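Local coordinates for protein glycoside Hydrolase Family 43_12 (Metagenome, PDB 7JVH) that probably hydrolyses glycosidic bonds in plant-derived saccharides, as other family 43 glycoside hydrolases do, with a catalytic β-propeller joined to a C-terminal β-sandwich, at residues N525-Y530 with G540-A545; L484-T489 with E501-E506; N200-K205 with P235-G240; G120-A125 with G170-S175; I285-H290 with N352-L357. All blocks are in the same frame, centred on the assembly; numbering follows the deposited sequence.

Contact 1 of 5, residues N525-Y530 with G540-A545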
# COMPACT_ATOMS: atom_id res chain seq x y z
N ASN A 525 13.41 -12.59 -13.14
CA ASN A 525 12.39 -13.55 -13.61
C ASN A 525 11.72 -14.31 -12.49
O ASN A 525 12.25 -14.37 -11.39
CB ASN A 525 12.98 -14.55 -14.62
CG ASN A 525 13.47 -13.88 -15.87
OD1 ASN A 525 12.68 -13.54 -16.78
ND2 ASN A 525 14.77 -13.70 -15.95
N TYR A 526 10.53 -14.84 -12.76
CA TYR A 526 9.77 -15.67 -11.84
C TYR A 526 9.84 -17.08 -12.41
O TYR A 526 9.68 -17.28 -13.62
CB TYR A 526 8.31 -15.22 -11.78
CG TYR A 526 8.03 -13.95 -11.02
CD1 TYR A 526 8.23 -12.71 -11.60
CD2 TYR A 526 7.55 -14.00 -9.72
CE1 TYR A 526 7.96 -11.54 -10.91
CE2 TYR A 526 7.28 -12.83 -9.01
CZ TYR A 526 7.49 -11.60 -9.62
OH TYR A 526 7.23 -10.42 -8.95
N GLN A 527 10.09 -18.07 -11.54
CA GLN A 527 10.17 -19.48 -11.92
C GLN A 527 9.22 -20.24 -11.01
O GLN A 527 9.36 -20.21 -9.79
CB GLN A 527 11.58 -20.02 -11.76
CG GLN A 527 11.70 -21.55 -11.91
CD GLN A 527 11.35 -22.03 -13.32
OE1 GLN A 527 12.06 -21.69 -14.25
NE2 GLN A 527 10.26 -22.82 -13.48
N PHE A 528 8.25 -20.91 -11.64
CA PHE A 528 7.26 -21.70 -10.95
C PHE A 528 7.73 -23.16 -10.83
O PHE A 528 8.60 -23.62 -11.56
CB PHE A 528 5.91 -21.59 -11.69
CG PHE A 528 5.16 -20.32 -11.41
CD1 PHE A 528 5.46 -19.14 -12.09
CD2 PHE A 528 4.16 -20.28 -10.45
CE1 PHE A 528 4.75 -17.98 -11.84
CE2 PHE A 528 3.45 -19.10 -10.19
CZ PHE A 528 3.76 -17.95 -10.89
N SER A 529 7.14 -23.87 -9.86
CA SER A 529 7.45 -25.26 -9.61
C SER A 529 6.31 -25.88 -8.83
O SER A 529 5.49 -25.17 -8.23
CB SER A 529 8.75 -25.41 -8.80
OG SER A 529 8.60 -24.96 -7.45
N TYR A 530 6.31 -27.22 -8.83
CA TYR A 530 5.38 -28.02 -8.05
C TYR A 530 6.15 -29.16 -7.40
O TYR A 530 7.16 -29.61 -7.94
CB TYR A 530 4.25 -28.56 -8.92
CG TYR A 530 4.65 -29.54 -10.00
CD1 TYR A 530 5.35 -29.12 -11.12
CD2 TYR A 530 4.31 -30.90 -9.89
CE1 TYR A 530 5.71 -30.02 -12.11
CE2 TYR A 530 4.65 -31.80 -10.89
CZ TYR A 530 5.35 -31.36 -11.99
OH TYR A 530 5.71 -32.25 -12.96
N GLY A 540 7.37 -24.63 -16.57
CA GLY A 540 7.64 -23.42 -17.30
C GLY A 540 9.06 -22.95 -17.05
O GLY A 540 9.73 -23.43 -16.12
N GLY A 541 9.52 -22.00 -17.86
CA GLY A 541 10.84 -21.43 -17.75
C GLY A 541 10.79 -20.13 -16.95
O GLY A 541 9.81 -19.85 -16.25
N PRO A 542 11.86 -19.30 -17.01
CA PRO A 542 11.83 -17.97 -16.39
C PRO A 542 10.81 -17.03 -17.08
O PRO A 542 10.83 -16.86 -18.29
CB PRO A 542 13.26 -17.46 -16.60
CG PRO A 542 13.81 -18.28 -17.75
CD PRO A 542 13.14 -19.61 -17.68
N LEU A 543 9.92 -16.44 -16.27
CA LEU A 543 8.92 -15.48 -16.72
C LEU A 543 9.29 -14.06 -16.32
O LEU A 543 9.41 -13.76 -15.14
CB LEU A 543 7.57 -15.83 -16.10
CG LEU A 543 6.96 -17.15 -16.56
CD1 LEU A 543 5.87 -17.57 -15.59
CD2 LEU A 543 6.44 -16.98 -17.97
N ASP A 544 9.46 -13.19 -17.33
CA ASP A 544 9.93 -11.80 -17.15
C ASP A 544 9.23 -11.13 -15.97
O ASP A 544 8.01 -11.08 -15.92
CB ASP A 544 9.71 -10.98 -18.41
CG ASP A 544 10.47 -9.66 -18.42
OD1 ASP A 544 10.83 -9.11 -17.34
OD2 ASP A 544 10.68 -9.15 -19.55
N ALA A 545 10.04 -10.63 -15.03
CA ALA A 545 9.55 -9.97 -13.83
C ALA A 545 8.96 -8.59 -14.13
O ALA A 545 8.15 -8.07 -13.36
CB ALA A 545 10.69 -9.85 -12.80

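Contact 2 of 5, residues L484-T489 with E501-E506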
# COMPACT_ATOMS: atom_id res chain seq x y z
N LEU A 484 -1.52 -29.76 -14.23
CA LEU A 484 -1.05 -28.47 -13.80
C LEU A 484 -0.90 -27.57 -15.00
O LEU A 484 -0.32 -27.97 -16.02
CB LEU A 484 0.29 -28.57 -13.04
CG LEU A 484 0.29 -28.93 -11.57
CD1 LEU A 484 1.73 -29.02 -11.10
CD2 LEU A 484 -0.50 -27.92 -10.74
N VAL A 485 -1.44 -26.35 -14.88
CA VAL A 485 -1.44 -25.37 -15.95
C VAL A 485 -0.81 -24.07 -15.44
O VAL A 485 -1.17 -23.56 -14.38
CB VAL A 485 -2.88 -25.13 -16.46
CG1 VAL A 485 -2.90 -24.08 -17.58
CG2 VAL A 485 -3.49 -26.44 -16.95
N LEU A 486 0.17 -23.57 -16.21
CA LEU A 486 0.81 -22.31 -15.97
C LEU A 486 0.34 -21.35 -17.08
O LEU A 486 0.51 -21.63 -18.27
CB LEU A 486 2.32 -22.45 -16.00
CG LEU A 486 3.20 -21.24 -15.67
CD1 LEU A 486 3.00 -20.73 -14.27
CD2 LEU A 486 4.66 -21.63 -15.88
N GLU A 487 -0.26 -20.22 -16.66
CA GLU A 487 -0.78 -19.22 -17.57
C GLU A 487 -0.21 -17.86 -17.24
O GLU A 487 0.01 -17.52 -16.07
CB GLU A 487 -2.30 -19.16 -17.47
CG GLU A 487 -3.02 -20.28 -18.23
CD GLU A 487 -4.48 -20.40 -17.84
OE1 GLU A 487 -4.87 -19.89 -16.76
OE2 GLU A 487 -5.23 -21.02 -18.61
N LYS A 488 0.02 -17.06 -18.29
CA LYS A 488 0.32 -15.64 -18.16
C LYS A 488 -0.75 -14.82 -18.89
O LYS A 488 -1.37 -15.27 -19.86
CB LYS A 488 1.69 -15.33 -18.74
CG LYS A 488 1.80 -15.55 -20.23
CD LYS A 488 3.16 -15.15 -20.74
CE LYS A 488 3.24 -15.24 -22.25
NZ LYS A 488 4.58 -14.74 -22.64
N THR A 489 -0.96 -13.60 -18.39
CA THR A 489 -1.70 -12.55 -19.08
C THR A 489 -0.86 -11.30 -18.96
O THR A 489 -0.51 -10.90 -17.86
CB THR A 489 -3.09 -12.31 -18.46
OG1 THR A 489 -3.84 -13.54 -18.48
CG2 THR A 489 -3.87 -11.25 -19.26
N GLU A 501 -2.38 -16.70 -22.14
CA GLU A 501 -1.64 -17.75 -22.83
C GLU A 501 -1.22 -18.82 -21.84
O GLU A 501 -0.90 -18.51 -20.70
CB GLU A 501 -0.39 -17.18 -23.47
CG GLU A 501 -0.63 -16.06 -24.48
CD GLU A 501 0.64 -15.77 -25.28
OE1 GLU A 501 0.94 -16.57 -26.21
OE2 GLU A 501 1.35 -14.77 -24.97
N ILE A 502 -1.24 -20.08 -22.30
CA ILE A 502 -0.71 -21.19 -21.54
C ILE A 502 0.80 -21.22 -21.80
O ILE A 502 1.24 -21.44 -22.92
CB ILE A 502 -1.32 -22.54 -21.96
CG1 ILE A 502 -2.81 -22.60 -21.60
CG2 ILE A 502 -0.58 -23.70 -21.30
CD1 ILE A 502 -3.54 -23.77 -22.23
N VAL A 503 1.57 -20.96 -20.74
CA VAL A 503 3.03 -21.00 -20.79
C VAL A 503 3.53 -22.45 -20.78
O VAL A 503 4.40 -22.81 -21.56
CB VAL A 503 3.67 -20.24 -19.60
CG1 VAL A 503 5.18 -20.37 -19.64
CG2 VAL A 503 3.26 -18.77 -19.63
N ALA A 504 2.95 -23.26 -19.89
CA ALA A 504 3.31 -24.65 -19.69
C ALA A 504 2.13 -25.45 -19.15
O ALA A 504 1.16 -24.89 -18.62
CB ALA A 504 4.48 -24.75 -18.72
N LYS A 505 2.23 -26.78 -19.28
CA LYS A 505 1.20 -27.72 -18.85
C LYS A 505 1.80 -29.12 -18.70
O LYS A 505 2.53 -29.57 -19.58
CB LYS A 505 0.04 -27.73 -19.88
CG LYS A 505 -1.14 -28.59 -19.50
CD LYS A 505 -2.13 -28.77 -20.62
CE LYS A 505 -3.22 -29.74 -20.18
NZ LYS A 505 -4.38 -29.82 -21.12
N GLU A 506 1.51 -29.78 -17.57
CA GLU A 506 1.99 -31.14 -17.27
C GLU A 506 0.91 -31.92 -16.53
O GLU A 506 0.28 -31.39 -15.62
CB GLU A 506 3.25 -31.14 -16.39
CG GLU A 506 4.48 -30.51 -17.00
CD GLU A 506 5.08 -31.30 -18.14
OE1 GLU A 506 4.74 -32.50 -18.37
OE2 GLU A 506 5.93 -30.71 -18.84

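Contact 3 of 5, residues N200-K205 with P235-G240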
# COMPACT_ATOMS: atom_id res chain seq x y z
N ASN A 200 -0.48 19.13 -15.20
CA ASN A 200 0.46 19.06 -14.06
C ASN A 200 0.32 20.25 -13.12
O ASN A 200 0.69 20.17 -11.96
CB ASN A 200 1.94 18.93 -14.50
CG ASN A 200 2.25 17.59 -15.13
OD1 ASN A 200 1.54 16.61 -14.94
ND2 ASN A 200 3.33 17.56 -15.90
N HIS A 201 -0.21 21.36 -13.65
CA HIS A 201 -0.52 22.52 -12.82
C HIS A 201 -1.66 22.15 -11.85
O HIS A 201 -2.76 21.82 -12.27
CB HIS A 201 -0.90 23.72 -13.67
CG HIS A 201 -1.20 24.94 -12.86
ND1 HIS A 201 -1.77 26.08 -13.41
CD2 HIS A 201 -1.03 25.20 -11.55
CE1 HIS A 201 -1.91 26.98 -12.46
NE2 HIS A 201 -1.47 26.48 -11.33
N ARG A 202 -1.34 22.19 -10.55
CA ARG A 202 -2.29 21.90 -9.49
C ARG A 202 -2.18 22.95 -8.39
O ARG A 202 -1.31 23.82 -8.44
CB ARG A 202 -2.01 20.50 -8.94
CG ARG A 202 -2.35 19.38 -9.91
CD ARG A 202 -3.77 19.33 -10.47
NE ARG A 202 -4.70 18.69 -9.54
CZ ARG A 202 -5.74 17.94 -9.88
NH1 ARG A 202 -6.04 17.70 -11.16
NH2 ARG A 202 -6.52 17.47 -8.91
N CYS A 203 -3.09 22.85 -7.42
CA CYS A 203 -3.27 23.85 -6.37
C CYS A 203 -3.47 23.21 -5.03
O CYS A 203 -3.98 22.09 -4.95
CB CYS A 203 -4.55 24.68 -6.65
SG CYS A 203 -4.42 25.75 -8.07
N ILE A 204 -3.09 23.93 -3.98
CA ILE A 204 -3.47 23.60 -2.62
C ILE A 204 -4.57 24.57 -2.19
O ILE A 204 -4.41 25.79 -2.29
CB ILE A 204 -2.30 23.68 -1.64
CG1 ILE A 204 -1.15 22.75 -2.09
CG2 ILE A 204 -2.76 23.35 -0.23
CD1 ILE A 204 -1.54 21.31 -2.30
N LYS A 205 -5.67 24.00 -1.71
CA LYS A 205 -6.86 24.72 -1.33
C LYS A 205 -7.16 24.40 0.11
O LYS A 205 -7.03 23.26 0.52
CB LYS A 205 -8.03 24.28 -2.22
CG LYS A 205 -9.29 25.12 -2.03
CD LYS A 205 -10.31 24.86 -3.12
CE LYS A 205 -9.84 25.42 -4.46
NZ LYS A 205 -10.76 25.08 -5.57
N PRO A 235 5.97 23.56 -11.47
CA PRO A 235 5.95 22.44 -10.53
C PRO A 235 4.84 21.44 -10.80
O PRO A 235 3.69 21.83 -10.92
CB PRO A 235 5.75 23.13 -9.17
CG PRO A 235 5.35 24.53 -9.47
CD PRO A 235 5.93 24.87 -10.80
N VAL A 236 5.20 20.16 -10.88
CA VAL A 236 4.27 19.08 -11.18
C VAL A 236 3.52 18.62 -9.93
O VAL A 236 4.12 18.35 -8.90
CB VAL A 236 5.03 17.90 -11.84
CG1 VAL A 236 4.14 16.67 -12.00
CG2 VAL A 236 5.61 18.33 -13.18
N TRP A 237 2.19 18.55 -10.05
CA TRP A 237 1.30 17.90 -9.08
C TRP A 237 1.60 18.11 -7.59
O TRP A 237 1.70 17.15 -6.84
CB TRP A 237 1.23 16.40 -9.38
CG TRP A 237 0.11 16.05 -10.31
CD1 TRP A 237 0.15 15.98 -11.67
CD2 TRP A 237 -1.23 15.75 -9.93
NE1 TRP A 237 -1.08 15.65 -12.16
CE2 TRP A 237 -1.96 15.49 -11.11
CE3 TRP A 237 -1.90 15.67 -8.70
CZ2 TRP A 237 -3.31 15.17 -11.10
CZ3 TRP A 237 -3.24 15.33 -8.68
CH2 TRP A 237 -3.94 15.09 -9.88
N ILE A 238 1.70 19.37 -7.17
CA ILE A 238 1.75 19.68 -5.76
C ILE A 238 0.55 19.05 -5.07
O ILE A 238 -0.58 19.23 -5.51
CB ILE A 238 1.83 21.20 -5.46
CG1 ILE A 238 2.06 21.43 -3.96
CG2 ILE A 238 0.60 21.94 -5.94
CD1 ILE A 238 2.99 22.58 -3.63
N GLU A 239 0.81 18.29 -4.01
CA GLU A 239 -0.20 17.49 -3.35
C GLU A 239 0.26 17.09 -1.94
O GLU A 239 1.14 17.72 -1.37
CB GLU A 239 -0.53 16.27 -4.23
CG GLU A 239 0.57 15.23 -4.36
CD GLU A 239 0.32 14.23 -5.49
OE1 GLU A 239 -0.83 14.04 -5.90
OE2 GLU A 239 1.27 13.61 -6.00
N GLY A 240 -0.39 16.06 -1.37
CA GLY A 240 -0.19 15.63 -0.00
C GLY A 240 -0.07 16.76 1.02
O GLY A 240 0.78 16.70 1.90

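Contact 4 of 5, residues G120-A125 with G170-S175. With GOL (glycerol), chain G.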
# COMPACT_ATOMS: atom_id res chain seq x y z
N GLY A 120 -9.84 3.55 -6.49
CA GLY A 120 -10.12 3.16 -5.12
C GLY A 120 -9.57 4.17 -4.12
O GLY A 120 -9.72 5.39 -4.30
N ILE A 121 -8.91 3.66 -3.08
CA ILE A 121 -8.46 4.48 -1.95
C ILE A 121 -7.10 5.12 -2.22
O ILE A 121 -6.07 4.46 -2.24
CB ILE A 121 -8.37 3.64 -0.67
CG1 ILE A 121 -9.72 3.01 -0.32
CG2 ILE A 121 -7.86 4.50 0.48
CD1 ILE A 121 -10.84 3.99 -0.07
N TYR A 122 -7.12 6.45 -2.42
CA TYR A 122 -5.91 7.25 -2.62
C TYR A 122 -5.28 7.64 -1.25
O TYR A 122 -5.63 7.07 -0.21
CB TYR A 122 -6.24 8.47 -3.50
CG TYR A 122 -6.21 8.17 -4.99
CD1 TYR A 122 -6.60 6.92 -5.50
CD2 TYR A 122 -5.81 9.14 -5.90
CE1 TYR A 122 -6.57 6.65 -6.86
CE2 TYR A 122 -5.76 8.86 -7.27
CZ TYR A 122 -6.15 7.61 -7.74
OH TYR A 122 -6.08 7.34 -9.08
N ALA A 123 -4.32 8.57 -1.28
CA ALA A 123 -3.58 8.99 -0.09
C ALA A 123 -4.46 9.17 1.14
O ALA A 123 -5.41 9.95 1.12
CB ALA A 123 -2.82 10.27 -0.36
N PRO A 124 -4.22 8.43 2.23
CA PRO A 124 -4.90 8.65 3.50
C PRO A 124 -4.23 9.74 4.33
O PRO A 124 -3.02 9.96 4.19
CB PRO A 124 -4.74 7.30 4.19
CG PRO A 124 -3.43 6.81 3.72
CD PRO A 124 -3.30 7.28 2.29
N ALA A 125 -5.02 10.43 5.17
CA ALA A 125 -4.52 11.29 6.24
C ALA A 125 -5.25 10.99 7.55
O ALA A 125 -6.45 11.25 7.66
CB ALA A 125 -4.65 12.75 5.85
N GLY A 170 -13.65 18.65 -4.73
CA GLY A 170 -12.93 17.80 -5.66
C GLY A 170 -11.46 17.66 -5.32
O GLY A 170 -11.02 18.09 -4.27
N GLY A 171 -10.70 17.05 -6.23
CA GLY A 171 -9.28 16.84 -6.07
C GLY A 171 -9.00 15.70 -5.11
O GLY A 171 -9.92 14.94 -4.71
N ILE A 172 -7.73 15.58 -4.71
CA ILE A 172 -7.26 14.49 -3.84
C ILE A 172 -6.43 15.00 -2.66
O ILE A 172 -6.18 16.21 -2.52
CB ILE A 172 -6.42 13.49 -4.65
CG1 ILE A 172 -5.14 14.17 -5.18
CG2 ILE A 172 -7.26 12.92 -5.80
CD1 ILE A 172 -4.28 13.24 -6.01
N ASP A 173 -6.01 14.05 -1.82
CA ASP A 173 -5.11 14.28 -0.69
C ASP A 173 -5.71 15.22 0.34
O ASP A 173 -5.08 16.19 0.75
CB ASP A 173 -3.74 14.75 -1.17
CG ASP A 173 -3.06 13.72 -2.05
OD1 ASP A 173 -3.68 12.66 -2.32
OD2 ASP A 173 -1.91 13.98 -2.50
N PRO A 174 -6.95 14.95 0.81
CA PRO A 174 -7.53 15.72 1.91
C PRO A 174 -6.74 15.54 3.21
O PRO A 174 -6.13 14.50 3.43
CB PRO A 174 -8.92 15.09 2.06
CG PRO A 174 -8.78 13.72 1.48
CD PRO A 174 -7.82 13.86 0.35
N SER A 175 -6.79 16.55 4.08
CA SER A 175 -6.10 16.51 5.37
C SER A 175 -6.66 17.61 6.26
O SER A 175 -6.74 18.76 5.87
CB SER A 175 -4.59 16.68 5.15
OG SER A 175 -3.85 16.59 6.32
C1 GOL G . -2.16 10.30 -3.96
O1 GOL G . -3.46 10.11 -3.41
C2 GOL G . -1.98 9.55 -5.27
O2 GOL G . -0.68 9.80 -5.78
C3 GOL G . -2.20 8.06 -5.13
O3 GOL G . -1.06 7.42 -4.55

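Contact 5 of 5, residues I285-H290 with N352-L357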
# COMPACT_ATOMS: atom_id res chain seq x y z
N ILE A 285 13.04 19.80 0.88
CA ILE A 285 13.62 19.29 2.12
C ILE A 285 13.73 17.76 2.17
O ILE A 285 14.28 17.21 3.14
CB ILE A 285 12.85 19.76 3.36
CG1 ILE A 285 11.35 19.43 3.25
CG2 ILE A 285 13.08 21.25 3.59
CD1 ILE A 285 10.58 19.59 4.54
N LEU A 286 13.25 17.10 1.11
CA LEU A 286 13.28 15.62 1.00
C LEU A 286 13.18 15.15 -0.45
O LEU A 286 12.11 15.25 -1.00
CB LEU A 286 12.11 15.05 1.78
CG LEU A 286 11.99 13.53 1.69
CD1 LEU A 286 13.05 12.88 2.53
CD2 LEU A 286 10.63 13.07 2.15
N THR A 287 14.25 14.62 -1.03
CA THR A 287 14.18 14.06 -2.39
C THR A 287 15.36 13.15 -2.67
O THR A 287 16.38 13.22 -2.00
CB THR A 287 14.16 15.17 -3.47
OG1 THR A 287 13.95 14.58 -4.75
CG2 THR A 287 15.48 15.96 -3.48
N GLN A 288 15.20 12.29 -3.67
CA GLN A 288 16.28 11.50 -4.25
C GLN A 288 16.46 11.75 -5.74
O GLN A 288 17.29 11.10 -6.38
CB GLN A 288 16.00 10.02 -4.03
CG GLN A 288 16.00 9.57 -2.57
CD GLN A 288 17.37 9.69 -1.92
OE1 GLN A 288 18.24 8.81 -2.07
NE2 GLN A 288 17.58 10.79 -1.23
N ARG A 289 15.72 12.74 -6.28
CA ARG A 289 15.54 12.88 -7.72
C ARG A 289 16.79 13.23 -8.52
O ARG A 289 16.88 12.89 -9.70
CB ARG A 289 14.41 13.86 -8.01
CG ARG A 289 14.73 15.33 -7.74
CD ARG A 289 13.40 16.06 -7.73
NE ARG A 289 13.55 17.45 -7.38
CZ ARG A 289 12.54 18.28 -7.11
NH1 ARG A 289 11.28 17.86 -7.18
NH2 ARG A 289 12.80 19.56 -6.77
N HIS A 290 17.76 13.87 -7.88
CA HIS A 290 19.03 14.24 -8.52
C HIS A 290 20.11 13.14 -8.56
O HIS A 290 21.26 13.43 -8.83
CB HIS A 290 19.57 15.50 -7.84
CG HIS A 290 18.60 16.64 -7.84
ND1 HIS A 290 18.24 17.30 -8.99
CD2 HIS A 290 17.92 17.23 -6.83
CE1 HIS A 290 17.36 18.25 -8.69
NE2 HIS A 290 17.15 18.23 -7.39
N ASN A 352 19.40 13.82 6.61
CA ASN A 352 19.94 13.16 5.40
C ASN A 352 18.83 12.91 4.37
O ASN A 352 18.94 11.95 3.64
CB ASN A 352 20.72 11.88 5.70
CG ASN A 352 21.69 12.02 6.85
OD1 ASN A 352 22.73 12.64 6.71
ND2 ASN A 352 21.37 11.42 7.97
N GLY A 353 17.83 13.77 4.31
CA GLY A 353 16.72 13.58 3.35
C GLY A 353 17.11 14.07 1.98
O GLY A 353 16.32 13.95 1.08
N LEU A 354 18.30 14.62 1.84
CA LEU A 354 18.80 15.12 0.56
C LEU A 354 20.12 14.47 0.09
O LEU A 354 20.72 14.90 -0.90
CB LEU A 354 18.98 16.65 0.65
CG LEU A 354 17.71 17.44 1.04
CD1 LEU A 354 18.02 18.86 1.45
CD2 LEU A 354 16.71 17.43 -0.11
N VAL A 355 20.60 13.43 0.80
CA VAL A 355 21.69 12.59 0.32
C VAL A 355 21.15 11.18 0.05
O VAL A 355 20.07 10.85 0.52
CB VAL A 355 22.90 12.59 1.31
CG1 VAL A 355 23.60 13.93 1.25
CG2 VAL A 355 22.48 12.22 2.74
N PRO A 356 21.83 10.33 -0.74
CA PRO A 356 21.32 8.98 -1.03
C PRO A 356 20.98 8.19 0.24
O PRO A 356 21.81 8.10 1.14
CB PRO A 356 22.46 8.33 -1.80
CG PRO A 356 23.14 9.48 -2.47
CD PRO A 356 23.09 10.62 -1.46
N LEU A 357 19.76 7.69 0.30
CA LEU A 357 19.31 6.96 1.50
C LEU A 357 20.07 5.64 1.68
O LEU A 357 20.49 5.05 0.69
CB LEU A 357 17.82 6.68 1.35
CG LEU A 357 16.90 7.89 1.38
CD1 LEU A 357 15.48 7.47 1.04
CD2 LEU A 357 16.94 8.54 2.74

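Contact 1 of 5, residues N525-Y530 with G540-A545
The β-hairpin of strands 525-531 and 536-544 is closed here by Tyr526 and Leu543, an antiparallel hydrogen-bonded pair: Tyr526 N gives to Leu543 O and Leu543 N to Tyr526 O, both at 2.8 Å. Their side chains leave the sheet on one face. There the Tyr526 ring turns an edge to the second segment, with Ala545 CA close to the ring plane and 3.7 Å from Tyr526 CE1. Further along, Leu543 CD1 approaches the Phe528 ring obliquely, 3.9 Å from Phe528 CD1, and the two side chains cross at about a right angle. This face looks into the concanavalin A-like β-sandwich: Phe528 also packs on Leu461 and Leu473 of the other sheet, while Tyr526 OH is hydrogen-bonded to Gln438 and Asn331. Near Gly540, where the chain turns a corner, a side chain adds a further link. Gln527 has CG anti to its backbone N (chi1 171°) and bends at chi2 (65°), which folds the amide back beside its own strand. Gln527 NE2 then reaches Gly540 O at 2.8 Å and Phe528 O at 2.7 Å. Both acceptors lie in the amide plane, so the two nearly straight bonds fix its rotation; the nitrogen sits on a lone pair of Phe528 O but above the carbonyl plane of Gly540. On the outer face, Asn525 CB rests against Pro542 CB at 3.5 Å.

Contact 2 of 5, residues L484-T489 with E501-E506
With CG set between its backbone N and carbonyl carbon (chi1 65°) and the rest of the chain extended, Lys488 passes over Val503 and runs alongside Glu501. Lys488 CG comes to 3.6 Å from Val503 CG2, the side chains meeting at about a right angle, and Lys488 CE to 3.3 Å from Glu501 OE2. The salt bridge from Lys488 NZ to that oxygen is long, 4.0 Å. Leu486 is turned differently, its CG opposite the backbone N (chi1 -176°), which lays Leu486 CD2 against Val503 CG1 at 4.0 Å. Val503 belongs to a classic β-bulge: with Ala504 it faces Leu486, whose O accepts from Val503 N at 2.8 Å and weakly from Ala504 N at 3.4 Å. The register therefore shifts by one between the Leu484-Glu506 and Lys488-Glu501 pairs, each joined by two backbone bonds. On the other face, Glu487 CG touches Ile502 CG1 at 4.1 Å. Strand 501-507 is an outermost strand of its sheet, and strand 482-489 lies between it and strand 469-477. Leu484 and Leu486 reach Tyr530 and Phe528 of strand 525-531, and Val503 meets Leu543, joining the two layers of the sandwich.

Contact 3 of 5, residues N200-K205 with P235-G240
Arg202 lies along Trp237 and meets it with most of its length. Its CB starts beside Ile238, 3.9 Å from Ile238 O. Arg202 CG then stands over the six-membered ring of Trp237, 4.0 Å from the centroid, in a CH-pi contact over the face. Bends at chi2 (-56°) and chi3 (-82°) turn the chain so that the guanidinium settles flat on the same indole, the planes 21° apart. Arg202 NE passes over the ring, 3.7 Å from Trp237 CH2, and Arg202 CZ is centred above that carbon at 3.4 Å. At the tip, Arg202 NH1 also lies over the ring, near Trp237 CH2 and CZ2, and Arg202 NH2 is hydrogen-bonded to Asn189 OD1, a bond that helps hold the stacked plane in place. The indole is also met at its edge, where Asn200 OD1 lies near the ring plane, 3.6 Å from Trp237 CD1. The backbone completes this corner: Trp237 N donates to Asn200 O at 2.9 Å. An alanine in place of Trp237 is likely to leave the Arg202 guanidinium without its flat support and freer to swing about its bond to Asn189. Deeper in, Ile204 CG1 packs across Ile238 CG1 at 3.9 Å. The contact joins consecutive blades of the five-bladed β-propeller: strand 203-210 pairs with strands 184-190 and 215-226, whereas 235-240 leads into strand 239-246, an outermost strand of the next sheet. Ile238 fills the seam between Val225 and Cys254, and Trp237 leans on Ile172.

Contact 4 of 5, residues G120-A125 with G170-S175
Glycerol O1 bridges Ala123 and Asp173: Ala123 N donates to it at 2.8 Å with an N-H...O angle of 163°, and the hydroxyl in turn donates to Asp173 OD1 at 2.8 Å. The segments make no hydrogen bond directly with each other; Ala123 CB merely touches Asp173 OD1 at 3.2 Å. The glycerol, probably from the crystallisation liquor, also bonds to Asp63 and Arg334. Its C3 lies 3.8 Å above one face of the Tyr122 ring, displaced toward the rim. With CG anti to the carbonyl carbon (chi1 -84°), Tyr122 brings the ring beneath the ligand, while its hydroxyl is hydrogen-bonded to Ser118 O. Ile172 CG2 reaches the same ring obliquely, 4.0 Å from Tyr122 CD2. These residues lie where neighbouring blades of the five-bladed propeller converge, 122-125 and 172-175 running only 12° apart. A central site with two aspartates and one glutamate is the hallmark of family 43 enzymes, and the gathering of Asp63, Asp173 and Glu239 near the glycerol is consistent with it. The other carboxylate oxygen of Asp173, OD2, accepts from Gly240 N; it also lies close to Glu239 OE1, a pair of like charges. Further along the chain, Ala125 CB lies 3.3 Å from Pro174 O and 4.0 Å from Ser175 OG. That hydroxyl is hydrogen-bonded to His242, whose side chain also touches Ala125, while Pro174 packs against Ile138 and Thr140 of strand 134-142.

Contact 5 of 5, residues I285-H290 with N352-L357
Gln288 reaches over to the turn at Val355-Leu357 and binds its backbone with both ends of one amide: Gln288 NE2 donates to Val355 O, and Gln288 OE1 accepts from Leu357 N, each at 3.0 Å. The side chain gets there by bending at chi2 (-66°). Neither cross-segment bond uses a lone pair, since each donor stands above the carbonyl plane of its acceptor. The same NE2 also donates to Thr287 O at 2.8 Å, less straight at 136°, and Leu357 CG packs on Gln288 CD at 3.8 Å. Beside this buried amide, Thr287 N donates to Gly353 O at 3.0 Å. Leu286 CD1, 3.8 Å from Gly353 CA, and Ile285 O lie close to the glycine. Thr287 OG1 accepts from Arg289 N, forming an ST turn, and is also hydrogen-bonded to His263 O. On the solvent side, Val355 and Pro356 are exposed and lend little surface; Leu354, also exposed, covers more, its CD2 3.7 Å from Leu286 N. A leucine in place of Gln288 would probably leave Val355 O and Leu357 N without their mates and the turn less firmly held. Two loops, each following the last strand of a propeller blade, are thus joined chiefly by polar bonds to main-chain atoms, so the link depends on the amide and on backbone shape.

In the fold
The five contacts fall into two domains. Contacts 1 and 2, with centres 11 Å apart, are hairpins in the two facing sheets of the C-terminal sandwich and meet directly, Gly540 N lying 3.6 Å from Ala504 CB. Contacts 3 and 4, with centres 13 Å apart, belong to the propeller and share the glycerol-occupied pocket, which probably marks the active site; Glu239 OE1 of contact 3 lies 3.5 Å from Ile172 CD1 of contact 4. Contact 5 joins loops of the propeller with its centre about 25 Å from that of contact 4. The sandwich pairs stand remote: the centres of contact 1 and contact 2 lie about 37 Å and 39 Å from that of contact 4.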